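Local coordinates for protein ureidoglycolate hydrolase (Arabidopsis thaliana, PDB 4PXE) that hydrolyses (S)-ureidoglycolate to glyoxylate, ammonium and carbon dioxide with two manganese ions per subunit, a step of plant purine breakdown, at residues A[220-225]-A[391-395]; A[15-21]-A[413-418]; A[150-154]-A[382-386]. One frame throughout, in Å; residues are numbered along the deposited sequence.

Contact 1 (A[220-225]-A[391-395]); sequences LDIGVV and MIFIP
Met391 opens the pairing with Val225: its carbonyl O takes the Val225 N-H at 3.1 Å, and its CB lies beside Val225 CB at 3.6 Å. A water closes this pair, donating to Val225 O and accepting from Met391 N. Beyond CB the methionine leaves the neighbouring strand and runs to His208 and His378, both substrate-binding. Ile392, on the reverse face of the sheet, sets CG2 alongside Ile222 CG2 at 4.0 Å; Val419 of helix 410-429 lies over both. Phe393 is bonded twice to Gly223, its N giving to Gly223 O at 2.8 Å and its O taking Gly223 N at 2.9 Å. With CG turned beside its backbone N (chi1 -85°), the Phe393 ring slides under Val225, whose CG2 stands 3.5 Å from the ring centroid, a CH-pi contact nearly on the normal. Ile394 turns away towards helix 410-429. Pro395 follows just after the strand, its CD 3.2 Å from Asp221 O. The chemistry is that of an antiparallel ladder in the catalytic domain: N-H to carbonyl hydrogen bonds set the register, apolar side chains pack on both faces, and the Met391 side chain comes within about 7 Å of a manganese ion.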
ATOM      1  N   LEU A 220       9.070   1.525 -39.938  1.00 12.17           N
ATOM      2  CA  LEU A 220       8.876   2.931 -40.293  1.00 13.17           C
ATOM      3  C   LEU A 220       9.565   3.859 -39.306  1.00 12.98           C
ATOM      4  O   LEU A 220       9.749   3.508 -38.139  1.00 14.35           O
ATOM      5  CB  LEU A 220       7.383   3.274 -40.348  1.00 15.21           C
ATOM      6  CG  LEU A 220       6.546   2.453 -41.326  1.00 14.66           C
ATOM      7  CD1 LEU A 220       5.058   2.725 -41.106  1.00 18.67           C
ATOM      8  CD2 LEU A 220       6.951   2.790 -42.761  1.00 18.74           C
ATOM      9  N   ASP A 221       9.929   5.053 -39.770  1.00 12.78           N
ATOM     10  CA  ASP A 221      10.694   5.992 -38.950  1.00 11.45           C
ATOM     11  C   ASP A 221       9.859   6.917 -38.082  1.00 14.06           C
ATOM     12  O   ASP A 221      10.283   7.290 -36.984  1.00 13.54           O
ATOM     13  CB  ASP A 221      11.571   6.879 -39.847  1.00 13.34           C
ATOM     14  CG  ASP A 221      12.556   6.082 -40.678  1.00 18.53           C
ATOM     15  OD1 ASP A 221      13.218   5.186 -40.123  1.00 22.17           O
ATOM     16  OD2 ASP A 221      12.658   6.359 -41.892  1.00 17.23           O
ATOM     17  N   ILE A 222       8.703   7.328 -38.594  1.00 12.31           N
ATOM     18  CA  ILE A 222       7.951   8.431 -38.006  1.00 12.70           C
ATOM     19  C   ILE A 222       6.457   8.162 -38.031  1.00 13.24           C
ATOM     20  O   ILE A 222       5.915   7.729 -39.042  1.00 13.46           O
ATOM     21  CB  ILE A 222       8.206   9.746 -38.802  1.00 11.92           C
ATOM     22  CG1 ILE A 222       9.670  10.178 -38.700  1.00 13.86           C
ATOM     23  CG2 ILE A 222       7.281  10.866 -38.335  1.00 14.57           C
ATOM     24  CD1 ILE A 222      10.099  10.629 -37.309  1.00 14.22           C
ATOM     25  N   GLY A 223       5.790   8.402 -36.909  1.00 12.78           N
ATOM     26  CA  GLY A 223       4.338   8.403 -36.886  1.00 13.95           C
ATOM     27  C   GLY A 223       3.799   9.821 -36.869  1.00 13.80           C
ATOM     28  O   GLY A 223       4.212  10.648 -36.052  1.00 14.55           O
ATOM     29  N   VAL A 224       2.905  10.122 -37.799  1.00 14.37           N
ATOM     30  CA  VAL A 224       2.248  11.416 -37.796  1.00 15.58           C
ATOM     31  C   VAL A 224       0.906  11.233 -37.109  1.00 13.22           C
ATOM     32  O   VAL A 224       0.022  10.544 -37.618  1.00 14.81           O
ATOM     33  CB  VAL A 224       2.086  11.960 -39.223  1.00 15.76           C
ATOM     34  CG1 VAL A 224       1.336  13.279 -39.209  1.00 17.12           C
ATOM     35  CG2 VAL A 224       3.457  12.109 -39.887  1.00 16.88           C
ATOM     36  N   VAL A 225       0.777  11.803 -35.915  1.00 14.05           N
ATOM     37  CA  VAL A 225      -0.373  11.496 -35.065  1.00 14.32           C
ATOM     38  C   VAL A 225      -1.597  12.310 -35.476  1.00 13.59           C
ATOM     39  O   VAL A 225      -1.528  13.534 -35.579  1.00 17.14           O
ATOM     40  CB  VAL A 225      -0.038  11.760 -33.587  1.00 13.98           C
ATOM     41  CG1 VAL A 225      -1.273  11.569 -32.697  1.00 14.79           C
ATOM     42  CG2 VAL A 225       1.099  10.852 -33.150  1.00 14.78           C
ATOM     43  N   MET A 391       1.422  15.783 -33.243  1.00 13.18           N
ATOM     44  CA  MET A 391       2.466  15.023 -32.556  1.00 13.48           C
ATOM     45  C   MET A 391       3.292  14.234 -33.553  1.00 13.20           C
ATOM     46  O   MET A 391       2.767  13.704 -34.532  1.00 12.94           O
ATOM     47  CB  MET A 391       1.883  14.043 -31.528  1.00 13.16           C
ATOM     48  CG  MET A 391       1.050  14.673 -30.428  1.00 13.92           C
ATOM     49  SD  MET A 391       0.680  13.459 -29.131  1.00 13.93           S
ATOM     50  CE  MET A 391       2.331  13.236 -28.459  1.00 14.81           C
ATOM     51  N   ILE A 392       4.587  14.136 -33.269  1.00 14.38           N
ATOM     52  CA  ILE A 392       5.500  13.273 -34.004  1.00 13.89           C
ATOM     53  C   ILE A 392       5.839  12.087 -33.096  1.00 12.16           C
ATOM     54  O   ILE A 392       6.393  12.287 -32.015  1.00 13.66           O
ATOM     55  CB  ILE A 392       6.805  14.025 -34.286  1.00 13.04           C
ATOM     56  CG1 ILE A 392       6.545  15.294 -35.112  1.00 14.73           C
ATOM     57  CG2 ILE A 392       7.807  13.135 -35.025  1.00 15.15           C
ATOM     58  CD1 ILE A 392       7.692  16.256 -35.068  1.00 16.88           C
ATOM     59  N   PHE A 393       5.504  10.874 -33.527  1.00 12.24           N
ATOM     60  CA  PHE A 393       5.924   9.648 -32.837  1.00 10.66           C
ATOM     61  C   PHE A 393       7.221   9.100 -33.435  1.00 12.57           C
ATOM     62  O   PHE A 393       7.417   9.123 -34.661  1.00 12.91           O
ATOM     63  CB  PHE A 393       4.867   8.549 -32.978  1.00 11.87           C
ATOM     64  CG  PHE A 393       3.748   8.597 -31.963  1.00 11.01           C
ATOM     65  CD1 PHE A 393       3.782   9.433 -30.841  1.00 12.12           C
ATOM     66  CD2 PHE A 393       2.663   7.756 -32.141  1.00 12.70           C
ATOM     67  CE1 PHE A 393       2.712   9.406 -29.919  1.00 12.63           C
ATOM     68  CE2 PHE A 393       1.618   7.730 -31.230  1.00 14.18           C
ATOM     69  CZ  PHE A 393       1.649   8.557 -30.129  1.00 13.92           C
ATOM     70  N   ILE A 394       8.087   8.595 -32.563  1.00 12.09           N
ATOM     71  CA  ILE A 394       9.234   7.798 -32.989  1.00 11.46           C
ATOM     72  C   ILE A 394       9.064   6.364 -32.472  1.00 11.71           C
ATOM     73  O   ILE A 394       8.313   6.111 -31.527  1.00 12.15           O
ATOM     74  CB  ILE A 394      10.571   8.388 -32.499  1.00 11.33           C
ATOM     75  CG1 ILE A 394      10.609   8.447 -30.969  1.00 12.01           C
ATOM     76  CG2 ILE A 394      10.823   9.755 -33.121  1.00 12.51           C
ATOM     77  CD1 ILE A 394      11.965   8.924 -30.440  1.00 14.69           C
ATOM     78  N   PRO A 395       9.744   5.397 -33.101  1.00 10.98           N
ATOM     79  CA  PRO A 395       9.597   4.010 -32.653  1.00 11.33           C
ATOM     80  C   PRO A 395      10.134   3.789 -31.253  1.00 12.29           C
ATOM     81  O   PRO A 395      10.977   4.551 -30.774  1.00 13.71           O
ATOM     82  CB  PRO A 395      10.460   3.225 -33.647  1.00 12.92           C
ATOM     83  CG  PRO A 395      10.590   4.130 -34.843  1.00 12.51           C
ATOM     84  CD  PRO A 395      10.618   5.514 -34.287  1.00 12.23           C
TER
HETATM   85  O   HOH W   1       0.329  15.432 -35.938  1.00 19.66           O

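Contact 2 (A[15-21]-A[413-418]); sequences VDAPGLQ and MANGVK
Val15 meets helix 413-418 with both of its methyls, and such apolar packing makes up most of the contact. With chi1 at 174°, CG1 reaches Ala414 CB at 3.8 Å, while CG2 sits between Val417 CG1 and the aliphatic part of Lys418, 3.8 Å from Lys418 CG. Two residues on, Ala17 CB faces Ala414 CB at 4.2 Å. Leu20 slides past Val417 in the opposite direction, CD2 to Val417 CG2 3.9 Å, and touches Met413 CB with the same methyl. Cutting Val15 back to an alanine would probably leave a gap between Ala414, Val417 and the Lys418 chain, which both methyls now fill. Gln21 OE1 comes close to the Met413 methyl, 3.2 Å from CE, the two side chains crossing at about a right angle. The polar bonds lie within 15-21 or go to other parts of the chain. Gln21 NE2 has weak bonds to Asp25 and Tyr102. Asp16 is the N-cap of helix 17-28: its OD1 accepts Gly19 N at 3.0 Å from above the carboxylate plane, and its own N is bonded to Glu113. The short helical segments run at 104° to each other, 10.4 Å apart at their closest. The chemistry implies that helix 17-28 is held to helix 410-429 by small and branched hydrocarbon side chains, while the Asp16 cap serves its start and Glu113 ties it to helix 105-120.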
ATOM      1  N   VAL A  15      22.123  16.152 -35.989  1.00 16.47           N
ATOM      2  CA  VAL A  15      21.845  15.980 -34.571  1.00 15.90           C
ATOM      3  C   VAL A  15      23.050  15.355 -33.899  1.00 16.81           C
ATOM      4  O   VAL A  15      23.716  14.502 -34.485  1.00 17.74           O
ATOM      5  CB  VAL A  15      20.615  15.047 -34.374  1.00 16.77           C
ATOM      6  CG1 VAL A  15      20.383  14.718 -32.903  1.00 16.77           C
ATOM      7  CG2 VAL A  15      19.364  15.653 -35.006  1.00 17.73           C
ATOM      8  N   ASP A  16      23.340  15.784 -32.676  1.00 15.88           N
ATOM      9  CA  ASP A  16      24.354  15.120 -31.873  1.00 16.36           C
ATOM     10  C   ASP A  16      23.665  13.940 -31.195  1.00 16.50           C
ATOM     11  O   ASP A  16      23.211  14.051 -30.057  1.00 16.81           O
ATOM     12  CB  ASP A  16      24.900  16.087 -30.824  1.00 19.54           C
ATOM     13  CG  ASP A  16      26.037  15.495 -30.004  1.00 21.67           C
ATOM     14  OD1 ASP A  16      26.344  14.297 -30.153  1.00 20.76           O
ATOM     15  OD2 ASP A  16      26.618  16.242 -29.190  1.00 26.04           O
ATOM     16  N   ALA A  17      23.575  12.812 -31.899  1.00 15.67           N
ATOM     17  CA  ALA A  17      22.834  11.662 -31.369  1.00 15.29           C
ATOM     18  C   ALA A  17      23.412  11.063 -30.075  1.00 16.24           C
ATOM     19  O   ALA A  17      22.661  10.814 -29.138  1.00 14.82           O
ATOM     20  CB  ALA A  17      22.622  10.590 -32.446  1.00 16.68           C
ATOM     21  N   PRO A  18      24.740  10.839 -30.000  1.00 15.30           N
ATOM     22  CA  PRO A  18      25.275  10.345 -28.723  1.00 17.14           C
ATOM     23  C   PRO A  18      25.144  11.373 -27.602  1.00 16.39           C
ATOM     24  O   PRO A  18      24.987  10.995 -26.438  1.00 15.89           O
ATOM     25  CB  PRO A  18      26.760  10.113 -29.021  1.00 21.04           C
ATOM     26  CG  PRO A  18      26.840   9.989 -30.497  1.00 18.96           C
ATOM     27  CD  PRO A  18      25.763  10.843 -31.062  1.00 17.09           C
ATOM     28  N   GLY A  19      25.219  12.653 -27.948  1.00 16.03           N
ATOM     29  CA  GLY A  19      25.097  13.704 -26.948  1.00 16.09           C
ATOM     30  C   GLY A  19      23.702  13.746 -26.347  1.00 14.94           C
ATOM     31  O   GLY A  19      23.530  13.877 -25.121  1.00 15.68           O
ATOM     32  N   LEU A  20      22.697  13.619 -27.202  1.00 15.33           N
ATOM     33  CA  LEU A  20      21.319  13.543 -26.728  1.00 15.89           C
ATOM     34  C   LEU A  20      21.106  12.308 -25.836  1.00 14.67           C
ATOM     35  O   LEU A  20      20.462  12.389 -24.788  1.00 13.94           O
ATOM     36  CB  LEU A  20      20.348  13.546 -27.914  1.00 14.78           C
ATOM     37  CG  LEU A  20      18.850  13.461 -27.600  1.00 14.80           C
ATOM     38  CD1 LEU A  20      18.435  14.578 -26.640  1.00 17.88           C
ATOM     39  CD2 LEU A  20      18.057  13.539 -28.897  1.00 16.04           C
ATOM     40  N   GLN A  21      21.667  11.170 -26.234  1.00 14.46           N
ATOM     41  CA  GLN A  21      21.598   9.980 -25.396  1.00 14.97           C
ATOM     42  C   GLN A  21      22.221  10.212 -24.027  1.00 14.50           C
ATOM     43  O   GLN A  21      21.678   9.781 -23.009  1.00 14.49           O
ATOM     44  CB  GLN A  21      22.270   8.773 -26.062  1.00 15.39           C
ATOM     45  CG  GLN A  21      22.202   7.533 -25.194  1.00 13.91           C
ATOM     46  CD  GLN A  21      20.786   7.075 -25.024  1.00 17.66           C
ATOM     47  OE1 GLN A  21      20.008   7.108 -25.977  1.00 20.78           O
ATOM     48  NE2 GLN A  21      20.430   6.664 -23.816  1.00 17.16           N
ATOM     49  N   MET A 413      15.587   8.736 -32.024  1.00 13.16           N
ATOM     50  CA  MET A 413      15.434  10.058 -31.437  1.00 11.87           C
ATOM     51  C   MET A 413      15.924  11.150 -32.380  1.00 13.89           C
ATOM     52  O   MET A 413      15.249  12.167 -32.552  1.00 14.20           O
ATOM     53  CB  MET A 413      16.150  10.143 -30.091  1.00 11.76           C
ATOM     54  CG  MET A 413      15.546   9.228 -29.035  1.00 12.87           C
ATOM     55  SD  MET A 413      16.254   9.473 -27.383  1.00 14.33           S
ATOM     56  CE  MET A 413      17.914   8.823 -27.623  1.00 15.26           C
ATOM     57  N   ALA A 414      17.098  10.954 -32.981  1.00 11.71           N
ATOM     58  CA  ALA A 414      17.649  11.947 -33.894  1.00 13.04           C
ATOM     59  C   ALA A 414      16.711  12.200 -35.067  1.00 12.65           C
ATOM     60  O   ALA A 414      16.542  13.349 -35.480  1.00 13.89           O
ATOM     61  CB  ALA A 414      19.022  11.507 -34.384  1.00 14.62           C
ATOM     62  N   ASN A 415      16.104  11.146 -35.613  1.00 13.64           N
ATOM     63  CA  ASN A 415      15.159  11.330 -36.724  1.00 13.54           C
ATOM     64  C   ASN A 415      13.932  12.136 -36.297  1.00 13.76           C
ATOM     65  O   ASN A 415      13.466  13.024 -37.027  1.00 13.60           O
ATOM     66  CB  ASN A 415      14.720   9.984 -37.306  1.00 16.20           C
ATOM     67  CG  ASN A 415      15.805   9.333 -38.115  1.00 20.82           C
ATOM     68  OD1 ASN A 415      16.744   9.993 -38.547  1.00 21.89           O
ATOM     69  ND2 ASN A 415      15.681   8.030 -38.334  1.00 28.15           N
ATOM     70  N   GLY A 416      13.411  11.836 -35.111  1.00 13.59           N
ATOM     71  CA  GLY A 416      12.325  12.613 -34.540  1.00 14.91           C
ATOM     72  C   GLY A 416      12.712  14.068 -34.349  1.00 11.90           C
ATOM     73  O   GLY A 416      11.930  14.971 -34.647  1.00 13.28           O
ATOM     74  N   VAL A 417      13.922  14.303 -33.847  1.00 13.63           N
ATOM     75  CA  VAL A 417      14.429  15.661 -33.668  1.00 13.20           C
ATOM     76  C   VAL A 417      14.535  16.398 -35.005  1.00 13.98           C
ATOM     77  O   VAL A 417      14.180  17.579 -35.097  1.00 14.60           O
ATOM     78  CB  VAL A 417      15.790  15.667 -32.925  1.00 12.90           C
ATOM     79  CG1 VAL A 417      16.446  17.048 -32.988  1.00 14.82           C
ATOM     80  CG2 VAL A 417      15.605  15.228 -31.466  1.00 14.88           C
ATOM     81  N   LYS A 418      14.989  15.711 -36.047  1.00 12.42           N
ATOM     82  CA  LYS A 418      15.081  16.349 -37.358  1.00 13.31           C
ATOM     83  C   LYS A 418      13.711  16.735 -37.888  1.00 13.37           C
ATOM     84  O   LYS A 418      13.548  17.838 -38.418  1.00 14.14           O
ATOM     85  CB  LYS A 418      15.790  15.440 -38.359  1.00 15.75           C
ATOM     86  CG  LYS A 418      17.277  15.272 -38.103  1.00 16.54           C
ATOM     87  CD  LYS A 418      17.856  14.263 -39.076  1.00 23.35           C
ATOM     88  CE  LYS A 418      19.328  14.045 -38.827  1.00 29.53           C
ATOM     89  NZ  LYS A 418      19.834  12.877 -39.595  1.00 33.13           N
TER

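Contact 3 (A[150-154]-A[382-386]); sequences RLLAG and FMARI
Arg150 reaches over the ring of Phe382, and its side chain can be followed outward from CB. CG, beside the backbone N (chi1 -74°), sits over the centre of the Phe382 ring, 3.7 Å from the centroid and 4° off the normal, a CH-pi contact. The chain stays extended to NE, where the guanidinium begins; NE passes 3.8 Å from Phe382 CZ and gives its hydrogen bond to Ser145 O. The group does not lie flat on the ring: the planes stand 45° apart, so the far corner of the ring, Phe382 CZ, points at the middle of one guanidinium face. Arg150 CZ and NH1 both lie 3.3 Å from Phe382 CZ, while NH2 turns to a salt bridge with Asp345. The bonds to Ser145 and Asp345 therefore help fix the rotation of the group above the phenylalanine.

The other end of the contact is smaller and greasier. Ala153 points its CB at Phe382 O, 3.5 Å away, and its CA rests on Ile386 CG1 at 3.7 Å. Leu152 CD1 touches Met383 SD at 4.3 Å. Arg385 sets its guanidinium face against Phe382 CD1, at the side of the ring; a water in the plane of that group bridges Arg385 NH1 to Ala153 O. Like-charged Arg150 and Arg385 remain apart, NH1 of the first 5.6 Å from NH2 of the second.

Gly154, at positive phi, closes helix 147-152 with a Schellman motif, its N bonded to Leu151 O. In this M20-family hydrolase the capped helix end thus packs against segment 382-386 beside the glyoxylate pocket, the Phe382 side chain being about 6 Å from that of the substrate-binding Tyr377.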
ATOM      1  N   ARG A 150      -3.641  21.379 -18.548  1.00 15.26           N
ATOM      2  CA  ARG A 150      -5.055  21.628 -18.259  1.00 16.09           C
ATOM      3  C   ARG A 150      -5.238  23.066 -17.783  1.00 20.19           C
ATOM      4  O   ARG A 150      -6.246  23.709 -18.101  1.00 20.21           O
ATOM      5  CB  ARG A 150      -5.591  20.671 -17.198  1.00 16.37           C
ATOM      6  CG  ARG A 150      -5.822  19.239 -17.657  1.00 17.03           C
ATOM      7  CD  ARG A 150      -6.304  18.417 -16.449  1.00 18.35           C
ATOM      8  NE  ARG A 150      -6.372  16.977 -16.690  1.00 16.18           N
ATOM      9  CZ  ARG A 150      -7.418  16.354 -17.216  1.00 16.03           C
ATOM     10  NH1 ARG A 150      -8.500  17.047 -17.583  1.00 16.94           N
ATOM     11  NH2 ARG A 150      -7.388  15.037 -17.379  1.00 16.00           N
ATOM     12  N   LEU A 151      -4.267  23.563 -17.020  1.00 18.37           N
ATOM     13  CA  LEU A 151      -4.285  24.961 -16.586  1.00 20.75           C
ATOM     14  C   LEU A 151      -3.993  25.927 -17.724  1.00 22.59           C
ATOM     15  O   LEU A 151      -4.666  26.947 -17.859  1.00 22.39           O
ATOM     16  CB  LEU A 151      -3.316  25.199 -15.428  1.00 21.60           C
ATOM     17  CG  LEU A 151      -3.749  24.642 -14.071  1.00 19.19           C
ATOM     18  CD1 LEU A 151      -2.639  24.810 -13.052  1.00 21.32           C
ATOM     19  CD2 LEU A 151      -5.033  25.312 -13.577  1.00 22.19           C
ATOM     20  N   LEU A 152      -2.998  25.625 -18.551  1.00 18.33           N
ATOM     21  CA  LEU A 152      -2.728  26.484 -19.702  1.00 20.65           C
ATOM     22  C   LEU A 152      -3.971  26.594 -20.581  1.00 19.28           C
ATOM     23  O   LEU A 152      -4.250  27.659 -21.141  1.00 22.02           O
ATOM     24  CB  LEU A 152      -1.536  25.963 -20.515  1.00 18.78           C
ATOM     25  CG  LEU A 152      -0.198  25.990 -19.774  1.00 19.42           C
ATOM     26  CD1 LEU A 152       0.854  25.200 -20.540  1.00 19.21           C
ATOM     27  CD2 LEU A 152       0.273  27.413 -19.571  1.00 18.93           C
ATOM     28  N   ALA A 153      -4.729  25.508 -20.680  1.00 20.36           N
ATOM     29  CA  ALA A 153      -5.948  25.484 -21.480  1.00 21.35           C
ATOM     30  C   ALA A 153      -7.177  26.081 -20.781  1.00 27.03           C
ATOM     31  O   ALA A 153      -8.286  26.010 -21.310  1.00 29.77           O
ATOM     32  CB  ALA A 153      -6.235  24.065 -21.968  1.00 20.34           C
ATOM     33  N   GLY A 154      -6.984  26.642 -19.591  1.00 21.47           N
ATOM     34  CA  GLY A 154      -8.007  27.462 -18.960  1.00 22.45           C
ATOM     35  C   GLY A 154      -9.048  26.781 -18.084  1.00 29.45           C
ATOM     36  O   GLY A 154     -10.172  27.276 -17.969  1.00 28.12           O
ATOM     37  N   PHE A 382      -4.571  18.651 -24.363  1.00 14.13           N
ATOM     38  CA  PHE A 382      -5.119  19.900 -23.832  1.00 16.94           C
ATOM     39  C   PHE A 382      -4.623  21.146 -24.560  1.00 18.25           C
ATOM     40  O   PHE A 382      -5.361  22.137 -24.693  1.00 19.09           O
ATOM     41  CB  PHE A 382      -4.912  19.959 -22.323  1.00 16.70           C
ATOM     42  CG  PHE A 382      -5.614  18.843 -21.622  1.00 15.98           C
ATOM     43  CD1 PHE A 382      -6.977  18.926 -21.378  1.00 18.87           C
ATOM     44  CD2 PHE A 382      -4.952  17.666 -21.313  1.00 15.57           C
ATOM     45  CE1 PHE A 382      -7.652  17.879 -20.792  1.00 19.44           C
ATOM     46  CE2 PHE A 382      -5.622  16.611 -20.733  1.00 16.74           C
ATOM     47  CZ  PHE A 382      -6.971  16.714 -20.469  1.00 17.64           C
ATOM     48  N   MET A 383      -3.393  21.095 -25.067  1.00 15.41           N
ATOM     49  CA  MET A 383      -2.884  22.176 -25.909  1.00 15.29           C
ATOM     50  C   MET A 383      -3.754  22.362 -27.147  1.00 17.23           C
ATOM     51  O   MET A 383      -3.858  23.473 -27.669  1.00 17.71           O
ATOM     52  CB  MET A 383      -1.417  21.925 -26.301  1.00 16.09           C
ATOM     53  CG  MET A 383      -0.436  22.033 -25.140  1.00 17.08           C
ATOM     54  SD  MET A 383      -0.516  23.611 -24.248  1.00 19.91           S
ATOM     55  CE  MET A 383       0.251  24.706 -25.443  1.00 21.96           C
ATOM     56  N   ALA A 384      -4.377  21.280 -27.606  1.00 17.52           N
ATOM     57  CA  ALA A 384      -5.285  21.314 -28.755  1.00 17.98           C
ATOM     58  C   ALA A 384      -6.476  22.249 -28.536  1.00 22.58           C
ATOM     59  O   ALA A 384      -7.117  22.688 -29.496  1.00 20.90           O
ATOM     60  CB  ALA A 384      -5.775  19.914 -29.095  1.00 19.23           C
ATOM     61  N   ARG A 385      -6.778  22.542 -27.275  1.00 20.14           N
ATOM     62  CA  ARG A 385      -7.867  23.460 -26.958  1.00 21.49           C
ATOM     63  C   ARG A 385      -7.463  24.927 -27.136  1.00 24.73           C
ATOM     64  O   ARG A 385      -8.325  25.812 -27.198  1.00 24.71           O
ATOM     65  CB  ARG A 385      -8.353  23.210 -25.526  1.00 20.02           C
ATOM     66  CG  ARG A 385      -8.821  21.796 -25.293  1.00 20.33           C
ATOM     67  CD  ARG A 385      -9.346  21.625 -23.885  1.00 22.16           C
ATOM     68  NE  ARG A 385      -9.784  20.258 -23.656  1.00 18.65           N
ATOM     69  CZ  ARG A 385     -10.489  19.878 -22.595  1.00 20.82           C
ATOM     70  NH1 ARG A 385     -10.822  20.774 -21.673  1.00 23.62           N
ATOM     71  NH2 ARG A 385     -10.861  18.615 -22.464  1.00 20.65           N
ATOM     72  N   ILE A 386      -6.156  25.171 -27.229  1.00 21.03           N
ATOM     73  CA  ILE A 386      -5.563  26.508 -27.252  1.00 22.11           C
ATOM     74  C   ILE A 386      -5.034  26.848 -28.643  1.00 23.27           C
ATOM     75  O   ILE A 386      -5.052  28.006 -29.070  1.00 23.71           O
ATOM     76  CB  ILE A 386      -4.372  26.597 -26.253  1.00 28.57           C
ATOM     77  CG1 ILE A 386      -4.871  26.511 -24.819  1.00 31.37           C
ATOM     78  CG2 ILE A 386      -3.581  27.894 -26.438  1.00 32.89           C
ATOM     79  CD1 ILE A 386      -5.917  27.566 -24.496  1.00 36.21           C
TER
HETATM   80  O   HOH W   2     -10.060  23.505 -20.843  1.00 26.49           O

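Contact 1 is the most buried of the three, a strand pair joined by backbone bonds, whereas contacts 2 and 3 are partly buried and rely on side chains. Contacts 1 and 2 adjoin: strand 389-394 leads on to helix 410-429, and Ile394 CG2 packs on Gly416 CA at 3.5 Å, so the helix that receives the N-terminal segment in contact 2 also backs the strands of contact 1. Contact 3 stands apart, its nearest atoms about 9 Å from contact 1 and about 17 Å from contact 2, though helix 379-383 directly precedes strand 389-394. Its arginines add charge and a water bridge, against the mainly hydrocarbon packing of contact 2.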